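PDB 6ED2: glycosyl hydrolase family 2, TIM barrel domain protein from Faecalibacterium prausnitzii A2-165, which probably hydrolyses beta-glucuronides, releasing glucuronic acid, and so may reactivate glucuronidated drugs in the gut. Local coordinates for residues 32-35 / 36-39; 49-52 / 53-57; 563-566 / 567-570. All coordinates share one frame; numbering follows the deposited sequence.

Contact 1 (32-35 / 36-39); sequences RATT and TRRL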
ATOM      1  N   ARG A  32     -29.760  25.504 -23.004  1.00 31.01           N
ATOM      2  CA  ARG A  32     -30.843  25.605 -22.034  1.00 30.68           C
ATOM      3  C   ARG A  32     -32.160  25.220 -22.695  1.00 35.87           C
ATOM      4  O   ARG A  32     -32.395  25.534 -23.868  1.00 27.24           O
ATOM      5  CB  ARG A  32     -30.961  27.024 -21.444  1.00 33.42           C
ATOM      6  CG  ARG A  32     -29.758  27.506 -20.624  1.00 36.89           C
ATOM      7  CD  ARG A  32     -29.707  26.896 -19.220  1.00 38.56           C
ATOM      8  NE  ARG A  32     -28.610  27.463 -18.433  1.00 45.38           N
ATOM      9  CZ  ARG A  32     -27.978  26.818 -17.454  1.00 49.36           C
ATOM     10  NH1 ARG A  32     -28.332  25.577 -17.127  1.00 45.39           N
ATOM     11  NH2 ARG A  32     -26.988  27.414 -16.797  1.00 51.87           N
ATOM     12  N   ALA A  33     -33.001  24.510 -21.944  1.00 34.99           N
ATOM     13  CA  ALA A  33     -34.403  24.363 -22.307  1.00 31.71           C
ATOM     14  C   ALA A  33     -35.153  25.586 -21.798  1.00 28.64           C
ATOM     15  O   ALA A  33     -35.021  25.961 -20.626  1.00 26.66           O
ATOM     16  CB  ALA A  33     -34.993  23.083 -21.703  1.00 29.71           C
ATOM     17  N   THR A  34     -35.921  26.227 -22.677  1.00 27.05           N
ATOM     18  CA  THR A  34     -36.636  27.449 -22.316  1.00 29.99           C
ATOM     19  C   THR A  34     -38.006  27.432 -22.981  1.00 31.15           C
ATOM     20  O   THR A  34     -38.337  26.523 -23.748  1.00 28.58           O
ATOM     21  CB  THR A  34     -35.860  28.715 -22.747  1.00 26.91           C
ATOM     22  OG1 THR A  34     -35.951  28.864 -24.175  1.00 27.83           O
ATOM     23  CG2 THR A  34     -34.376  28.639 -22.346  1.00 22.43           C
ATOM     24  N   THR A  35     -38.789  28.475 -22.715  1.00 31.86           N
ATOM     25  CA  THR A  35     -40.043  28.709 -23.412  1.00 31.12           C
ATOM     26  C   THR A  35     -39.926  28.428 -24.903  1.00 33.26           C
ATOM     27  O   THR A  35     -40.843  27.851 -25.500  1.00 32.30           O
ATOM     28  CB  THR A  35     -40.486  30.150 -23.192  1.00 35.42           C
ATOM     29  OG1 THR A  35     -40.829  30.326 -21.814  1.00 36.31           O
ATOM     30  CG2 THR A  35     -41.688  30.483 -24.062  1.00 35.04           C
ATOM     31  N   THR A  36     -38.779  28.794 -25.503  1.00 27.12           N
ATOM     32  CA  THR A  36     -38.598  28.752 -26.949  1.00 25.33           C
ATOM     33  C   THR A  36     -37.515  27.799 -27.426  1.00 29.04           C
ATOM     34  O   THR A  36     -37.367  27.620 -28.644  1.00 29.82           O
ATOM     35  CB  THR A  36     -38.245  30.146 -27.481  1.00 31.22           C
ATOM     36  OG1 THR A  36     -37.029  30.570 -26.859  1.00 31.88           O
ATOM     37  CG2 THR A  36     -39.339  31.154 -27.144  1.00 30.10           C
ATOM     38  N   ARG A  37     -36.729  27.217 -26.533  1.00 28.15           N
ATOM     39  CA  ARG A  37     -35.625  26.356 -26.937  1.00 30.72           C
ATOM     40  C   ARG A  37     -35.862  24.939 -26.443  1.00 32.41           C
ATOM     41  O   ARG A  37     -36.240  24.730 -25.284  1.00 30.66           O
ATOM     42  CB  ARG A  37     -34.298  26.889 -26.400  1.00 29.91           C
ATOM     43  CG  ARG A  37     -33.956  28.305 -26.911  1.00 30.47           C
ATOM     44  CD  ARG A  37     -32.607  28.777 -26.365  1.00 31.53           C
ATOM     45  NE  ARG A  37     -32.267  30.129 -26.820  1.00 36.34           N
ATOM     46  CZ  ARG A  37     -31.020  30.554 -27.009  1.00 32.77           C
ATOM     47  NH1 ARG A  37     -29.998  29.727 -26.781  1.00 26.80           N
ATOM     48  NH2 ARG A  37     -30.793  31.797 -27.428  1.00 27.97           N
ATOM     49  N   ARG A  38     -35.640  23.976 -27.318  1.00 28.73           N
ATOM     50  CA  ARG A  38     -35.676  22.570 -26.950  1.00 32.60           C
ATOM     51  C   ARG A  38     -34.253  22.065 -26.772  1.00 32.69           C
ATOM     52  O   ARG A  38     -33.312  22.567 -27.398  1.00 33.63           O
ATOM     53  CB  ARG A  38     -36.409  21.746 -28.007  1.00 26.26           C
ATOM     54  CG  ARG A  38     -37.794  22.280 -28.321  1.00 27.33           C
ATOM     55  CD  ARG A  38     -38.589  22.525 -27.059  1.00 26.20           C
ATOM     56  NE  ARG A  38     -39.877  23.181 -27.337  1.00 34.12           N
ATOM     57  CZ  ARG A  38     -40.299  24.322 -26.785  1.00 37.97           C
ATOM     58  NH1 ARG A  38     -39.542  24.974 -25.902  1.00 33.57           N
ATOM     59  NH2 ARG A  38     -41.494  24.812 -27.108  1.00 33.84           N
ATOM     60  N   LEU A  39     -34.105  21.064 -25.909  1.00 30.95           N
ATOM     61  CA  LEU A  39     -32.794  20.554 -25.527  1.00 31.20           C
ATOM     62  C   LEU A  39     -32.877  19.046 -25.324  1.00 36.18           C
ATOM     63  O   LEU A  39     -33.664  18.567 -24.500  1.00 33.18           O
ATOM     64  CB  LEU A  39     -32.310  21.250 -24.251  1.00 25.78           C
ATOM     65  CG  LEU A  39     -30.906  20.851 -23.793  1.00 30.48           C
ATOM     66  CD1 LEU A  39     -29.911  21.143 -24.890  1.00 28.94           C
ATOM     67  CD2 LEU A  39     -30.540  21.559 -22.505  1.00 31.50           C
TER
HETATM   68  O   HOH W   1     -31.531  24.662 -26.074  1.00 30.84           O
HETATM   69  O   HOH W   2     -29.671  26.872 -25.812  1.00 32.57           O
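Thr34 and Arg37 hold a tight turn together from both sides. Thr34 N gives a nearly straight hydrogen bond to Arg37 O (3.0 Å, 167° at the hydrogen), while Arg37 N returns only weak bonds to Thr34. The side chain of Thr34 does more: with OG1 set between its backbone N and carbonyl carbon (chi1 73°), the hydroxyl reaches round the corner and accepts from Thr36 N at 3.1 Å. This is an ST turn, and the same OG1 lies 3.4 Å from Arg37 CB. Glu290 on strand 286-295 bonds the hydroxyls of Thr34, Thr35 and Thr36. Arg37 runs out extended; its NH1 shares a water with Arg32 N, and its NH2 pairs with Asp289.

Arg38 starts away from the turn but folds back through a bend at chi2 (-50°), bringing the guanidinium edge to the backbone oxygens. NH1 bonds Thr35 O at 3.2 Å; that oxygen lies near the guanidinium plane, yet the donor stands above the carbonyl plane. NH2 adds a long, weak bond to the same oxygen. NE faces elsewhere, into a salt bridge with Glu104 of the second subunit. A leucine in place of Arg38 would probably leave Glu104 of the second subunit without its charged mate and the Thr35 carbonyl less firmly held. Farther from the corner, Leu39 CB packs on Ala33 CB at 4.1 Å, and a second water joins Arg32 O to Arg38 O.

The turn leads into strand 38-51 with the Thr35 side chain about 10 Å from a magnesium ion. Its chemistry divides the work: the Thr34 hydroxyl fixes the corner, all three threonine hydroxyls anchor it to strand 286-295, and one arginine ties that corner's backbone to a neighbouring subunit's acid.

Contact 2 (49-52 / 53-57); sequences SFDP and ESKGV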
ATOM      1  N   SER A  49     -14.300   4.024 -33.774  1.00 28.64           N
ATOM      2  CA  SER A  49     -13.306   3.289 -34.531  1.00 29.17           C
ATOM      3  C   SER A  49     -12.030   4.109 -34.610  1.00 30.79           C
ATOM      4  O   SER A  49     -12.080   5.313 -34.873  1.00 30.32           O
ATOM      5  CB  SER A  49     -13.801   2.968 -35.946  1.00 27.98           C
ATOM      6  OG  SER A  49     -12.849   2.145 -36.582  1.00 29.85           O
ATOM      7  N   PHE A  50     -10.895   3.454 -34.367  1.00 30.73           N
ATOM      8  CA  PHE A  50      -9.610   4.025 -34.741  1.00 30.71           C
ATOM      9  C   PHE A  50      -9.493   4.063 -36.263  1.00 34.92           C
ATOM     10  O   PHE A  50     -10.089   3.247 -36.971  1.00 35.11           O
ATOM     11  CB  PHE A  50      -8.458   3.205 -34.148  1.00 27.80           C
ATOM     12  CG  PHE A  50      -8.426   3.189 -32.637  1.00 31.78           C
ATOM     13  CD1 PHE A  50      -8.179   4.351 -31.922  1.00 29.62           C
ATOM     14  CD2 PHE A  50      -8.637   2.006 -31.929  1.00 34.94           C
ATOM     15  CE1 PHE A  50      -8.153   4.342 -30.527  1.00 29.53           C
ATOM     16  CE2 PHE A  50      -8.607   1.992 -30.523  1.00 30.32           C
ATOM     17  CZ  PHE A  50      -8.359   3.159 -29.828  1.00 26.36           C
ATOM     18  N   ASP A  51      -8.706   5.016 -36.768  1.00 35.07           N
ATOM     19  CA  ASP A  51      -8.471   5.190 -38.208  1.00 32.89           C
ATOM     20  C   ASP A  51      -6.974   5.382 -38.437  1.00 32.37           C
ATOM     21  O   ASP A  51      -6.521   6.483 -38.769  1.00 34.04           O
ATOM     22  CB  ASP A  51      -9.274   6.384 -38.733  1.00 33.59           C
ATOM     23  CG  ASP A  51      -9.277   6.503 -40.271  1.00 34.91           C
ATOM     24  OD1 ASP A  51      -8.608   5.712 -40.989  1.00 30.45           O
ATOM     25  OD2 ASP A  51      -9.971   7.429 -40.753  1.00 33.00           O
ATOM     26  N   PRO A  52      -6.170   4.328 -38.249  1.00 32.30           N
ATOM     27  CA  PRO A  52      -4.707   4.520 -38.284  1.00 39.05           C
ATOM     28  C   PRO A  52      -4.178   4.885 -39.658  1.00 39.20           C
ATOM     29  O   PRO A  52      -3.114   5.510 -39.757  1.00 39.23           O
ATOM     30  CB  PRO A  52      -4.156   3.166 -37.811  1.00 25.42           C
ATOM     31  CG  PRO A  52      -5.237   2.194 -38.135  1.00 30.13           C
ATOM     32  CD  PRO A  52      -6.532   2.943 -37.905  1.00 35.07           C
ATOM     33  N   GLU A  53      -4.873   4.528 -40.725  0.51 37.84           N
ATOM     34  CA  GLU A  53      -4.415   4.881 -42.058  0.51 38.42           C
ATOM     35  C   GLU A  53      -5.048   6.168 -42.570  0.51 37.84           C
ATOM     36  O   GLU A  53      -4.835   6.524 -43.731  0.51 38.36           O
ATOM     37  CB  GLU A  53      -4.681   3.723 -43.024  0.51 39.54           C
ATOM     38  CG  GLU A  53      -3.879   2.459 -42.696  0.51 39.55           C
ATOM     39  CD  GLU A  53      -2.377   2.708 -42.642  0.51 42.49           C
ATOM     40  OE1 GLU A  53      -1.821   3.259 -43.620  0.51 41.04           O
ATOM     41  OE2 GLU A  53      -1.754   2.355 -41.615  0.51 45.76           O
ATOM     42  N   SER A  54      -5.807   6.873 -41.725  1.00 36.58           N
ATOM     43  CA  SER A  54      -6.451   8.144 -42.089  1.00 37.51           C
ATOM     44  C   SER A  54      -7.203   8.047 -43.419  1.00 40.34           C
ATOM     45  O   SER A  54      -7.101   8.918 -44.288  1.00 41.22           O
ATOM     46  CB  SER A  54      -5.436   9.289 -42.117  1.00 33.81           C
ATOM     47  OG  SER A  54      -4.973   9.579 -40.813  1.00 36.56           O
ATOM     48  N   LYS A  55      -7.979   6.977 -43.568  1.00 36.21           N
ATOM     49  CA  LYS A  55      -8.705   6.717 -44.803  1.00 38.96           C
ATOM     50  C   LYS A  55     -10.210   6.925 -44.688  1.00 40.05           C
ATOM     51  O   LYS A  55     -10.916   6.782 -45.690  1.00 41.27           O
ATOM     52  CB  LYS A  55      -8.416   5.290 -45.284  1.00 39.54           C
ATOM     53  CG  LYS A  55      -9.028   4.196 -44.446  1.00 39.19           C
ATOM     54  CD  LYS A  55      -8.441   2.838 -44.863  1.00 41.66           C
ATOM     55  CE  LYS A  55      -9.318   1.664 -44.406  1.00 47.51           C
ATOM     56  NZ  LYS A  55      -8.521   0.418 -44.161  1.00 51.19           N
ATOM     57  N   GLY A  56     -10.715   7.305 -43.515  1.00 33.16           N
ATOM     58  CA  GLY A  56     -12.151   7.239 -43.282  1.00 35.57           C
ATOM     59  C   GLY A  56     -12.967   8.145 -44.189  1.00 37.56           C
ATOM     60  O   GLY A  56     -14.068   7.782 -44.611  1.00 34.91           O
ATOM     61  N   VAL A  57     -12.471   9.355 -44.463  1.00 36.05           N
ATOM     62  CA  VAL A  57     -13.262  10.290 -45.259  1.00 38.70           C
ATOM     63  C   VAL A  57     -13.445   9.744 -46.667  1.00 39.88           C
ATOM     64  O   VAL A  57     -14.571   9.614 -47.158  1.00 37.17           O
ATOM     65  CB  VAL A  57     -12.627  11.693 -45.264  1.00 41.31           C
ATOM     66  CG1 VAL A  57     -13.417  12.639 -46.181  1.00 36.97           C
ATOM     67  CG2 VAL A  57     -12.590  12.265 -43.853  1.00 36.48           C
TER
HETATM   68  O   HOH W   3      -4.490   8.368 -37.985  1.00 32.75           O
HETATM   69  O   HOH W   4      -7.584   3.286 -40.876  1.00 35.78           O
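Asp51 reaches over the turn that follows it to take the backbone N-H groups of Lys55 and Gly56. Leading up to it, Ser49 and Phe50 run as strand, the Ser49 OG hydroxyl bonding forward to Phe50 O.

At Asp51 the chain turns. Its carbonyl oxygen accepts from Ser54 N (3.1 Å), closing a type I beta turn, with that N-H lying well above the carbonyl plane. The side chain leaves with CG anti to the backbone N (chi1 -170°), which carries the carboxylate across the turn. OD1 receives Lys55 N at 2.9 Å and OD2 receives Gly56 N, also at 2.9 Å, each on its syn side and not far from the carboxylate plane. Two adjacent N-H groups thus hold both oxygens and fix the rotation of the group; Trp94 NE1 adds another bond to OD2. A CB on Gly56 would lie only 2.7 Å from OD2, so the close approach depends on the bare backbone there.

Pro52 takes the first corner, its ring against Glu53 N. That N-H goes to a water, which also donates to Asp51 OD1. Ser54, in a left-handed backbone conformation, swings the chain back towards the carboxylate, and its hydroxyl bonds Asp92.

The arrangement is a type I beta turn whose first side chain also accepts from N-H groups beyond it, linking strand 38-51 to helix 56-59 in the family 2 sugar-binding domain.

Contact 3 (563-566 / 567-570); sequences MTHA and VFDH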
ATOM      1  N   MET A 563       7.891  24.494   5.751  1.00 26.67           N
ATOM      2  CA  MET A 563       8.935  25.420   5.329  1.00 34.32           C
ATOM      3  C   MET A 563       8.398  26.388   4.285  1.00 33.10           C
ATOM      4  O   MET A 563       8.553  27.612   4.414  1.00 29.35           O
ATOM      5  CB  MET A 563      10.139  24.653   4.790  1.00 26.11           C
ATOM      6  CG  MET A 563      11.278  25.571   4.355  1.00 36.03           C
ATOM      7  SD  MET A 563      11.111  26.186   2.653  1.00 34.32           S
ATOM      8  CE  MET A 563      11.441  24.720   1.701  1.00 30.98           C
ATOM      9  N   THR A 564       7.730  25.845   3.255  1.00 28.65           N
ATOM     10  CA  THR A 564       7.212  26.660   2.164  1.00 27.10           C
ATOM     11  C   THR A 564       6.262  27.735   2.680  1.00 30.15           C
ATOM     12  O   THR A 564       6.368  28.908   2.296  1.00 30.14           O
ATOM     13  CB  THR A 564       6.529  25.754   1.132  1.00 30.06           C
ATOM     14  OG1 THR A 564       7.467  24.771   0.673  1.00 27.18           O
ATOM     15  CG2 THR A 564       6.048  26.548  -0.093  1.00 28.92           C
ATOM     16  N   HIS A 565       5.365  27.374   3.594  1.00 27.65           N
ATOM     17  CA  HIS A 565       4.396  28.352   4.077  1.00 28.46           C
ATOM     18  C   HIS A 565       5.059  29.413   4.942  1.00 31.55           C
ATOM     19  O   HIS A 565       4.607  30.563   4.964  1.00 27.83           O
ATOM     20  CB  HIS A 565       3.272  27.650   4.850  1.00 27.08           C
ATOM     21  CG  HIS A 565       2.396  26.795   3.985  1.00 30.36           C
ATOM     22  ND1 HIS A 565       1.785  25.648   4.439  1.00 30.73           N
ATOM     23  CD2 HIS A 565       2.042  26.918   2.682  1.00 29.45           C
ATOM     24  CE1 HIS A 565       1.086  25.107   3.458  1.00 30.33           C
ATOM     25  NE2 HIS A 565       1.227  25.857   2.379  1.00 30.06           N
ATOM     26  N   ALA A 566       6.124  29.048   5.662  1.00 30.44           N
ATOM     27  CA  ALA A 566       6.870  30.042   6.422  1.00 32.32           C
ATOM     28  C   ALA A 566       7.489  31.080   5.494  1.00 28.26           C
ATOM     29  O   ALA A 566       7.487  32.275   5.803  1.00 31.39           O
ATOM     30  CB  ALA A 566       7.937  29.364   7.280  1.00 30.27           C
ATOM     31  N   VAL A 567       7.998  30.648   4.339  1.00 30.73           N
ATOM     32  CA  VAL A 567       8.435  31.606   3.329  1.00 31.86           C
ATOM     33  C   VAL A 567       7.265  32.477   2.880  1.00 36.34           C
ATOM     34  O   VAL A 567       7.351  33.713   2.928  1.00 34.46           O
ATOM     35  CB  VAL A 567       9.096  30.884   2.145  1.00 31.10           C
ATOM     36  CG1 VAL A 567       9.500  31.898   1.096  1.00 32.59           C
ATOM     37  CG2 VAL A 567      10.316  30.083   2.629  1.00 29.16           C
ATOM     38  N   PHE A 568       6.148  31.846   2.455  1.00 31.84           N
ATOM     39  CA  PHE A 568       4.969  32.601   2.021  1.00 28.05           C
ATOM     40  C   PHE A 568       4.624  33.663   3.043  1.00 29.46           C
ATOM     41  O   PHE A 568       4.409  34.835   2.709  1.00 32.52           O
ATOM     42  CB  PHE A 568       3.724  31.705   1.857  1.00 31.98           C
ATOM     43  CG  PHE A 568       3.768  30.713   0.710  1.00 28.33           C
ATOM     44  CD1 PHE A 568       4.884  30.566  -0.097  1.00 22.81           C
ATOM     45  CD2 PHE A 568       2.664  29.897   0.477  1.00 26.36           C
ATOM     46  CE1 PHE A 568       4.897  29.650  -1.129  1.00 24.17           C
ATOM     47  CE2 PHE A 568       2.667  28.964  -0.551  1.00 27.92           C
ATOM     48  CZ  PHE A 568       3.784  28.835  -1.360  1.00 26.60           C
ATOM     49  N   ASP A 569       4.535  33.247   4.308  1.00 31.60           N
ATOM     50  CA  ASP A 569       3.999  34.097   5.357  1.00 31.09           C
ATOM     51  C   ASP A 569       4.934  35.252   5.685  1.00 30.46           C
ATOM     52  O   ASP A 569       4.501  36.235   6.291  1.00 28.56           O
ATOM     53  CB  ASP A 569       3.709  33.249   6.601  1.00 28.87           C
ATOM     54  CG  ASP A 569       2.522  32.285   6.389  1.00 36.82           C
ATOM     55  OD1 ASP A 569       1.777  32.478   5.395  1.00 31.68           O
ATOM     56  OD2 ASP A 569       2.328  31.350   7.217  1.00 30.10           O
ATOM     57  N   HIS A 570       6.193  35.160   5.268  1.00 31.73           N
ATOM     58  CA  HIS A 570       7.164  36.211   5.528  1.00 39.90           C
ATOM     59  C   HIS A 570       6.910  37.485   4.718  1.00 37.79           C
ATOM     60  O   HIS A 570       7.321  38.558   5.159  1.00 37.80           O
ATOM     61  CB  HIS A 570       8.568  35.686   5.231  1.00 34.50           C
ATOM     62  CG  HIS A 570       9.656  36.621   5.641  1.00 38.60           C
ATOM     63  ND1 HIS A 570       9.913  36.930   6.959  1.00 46.24           N
ATOM     64  CD2 HIS A 570      10.542  37.336   4.907  1.00 41.71           C
ATOM     65  CE1 HIS A 570      10.920  37.784   7.019  1.00 45.75           C
ATOM     66  NE2 HIS A 570      11.319  38.047   5.787  1.00 44.34           N
TER
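Met563 and Val567, Thr564 and Phe568, and His565 and Asp569 are each joined by an i to i+4 backbone hydrogen bond. The straightest is Phe568 N to Thr564 O, 3.0 Å with 171° at the hydrogen, and Asp569 N to His565 O is shorter at 2.8 Å. His570 N reaches Ala566 O only weakly and also bonds Val567 O.

Apolar contacts follow the same spacing. The Met563 chain bends at chi2 and chi3, so that SD lies beside Val567 CG2 at 4.0 Å, the two side chains pointing the same way against helix 508-525. Thr564 CG2 touches the far end of the Phe568 ring, 3.5 Å from CZ. Phe568 keeps CG anti to its carbonyl carbon (chi1 -69°), and this leans the ring back along the preceding turn, with Thr564 C over one face near the rim. All this belongs to helix 554-570, which connects the parallel strands 531-535 and 574-580 as a beta-alpha-beta crossover of the TIM barrel; Phe568 points into the barrel wall, where it stacks on Phe533.

Among the rings, His565 brings CD2 to within 3.8 Å of Phe568 CD2. That phenylalanine atom sits at the imidazole edge, and the two planes meet obliquely at 60°.

The polar ends find partners outside this stretch. His565 NE2 bonds the Tyr536 hydroxyl, and Thr564 OG1 bonds Tyr560 O one turn back. Asp569 OD2 lies 3.3 Å from His565 O, two acceptors side by side, a crowding that the salt bridge from OD1 to Arg618 on helix 610-621 probably eases.

Overall arrangement
From the N terminus, contact 1 comes first: a tight turn that reverses the chain and sends it into strand 38-51, set against strand 286-295. Contact 2 lies at the far end of that strand, their nearest atoms about 25 Å apart, and closes a beta turn before helix 56-59. Contact 3 closes no loop; it is a stretch of helix 554-570, in the TIM barrel, on the opposite side of the chain's centre from both others. The three follow in series, none nested or crossed. Contacts 1 and 2 thus bracket one strand of the N-terminal sheet, while contact 3, its centre about 51 Å from that of contact 1, belongs to the barrel's outer helices.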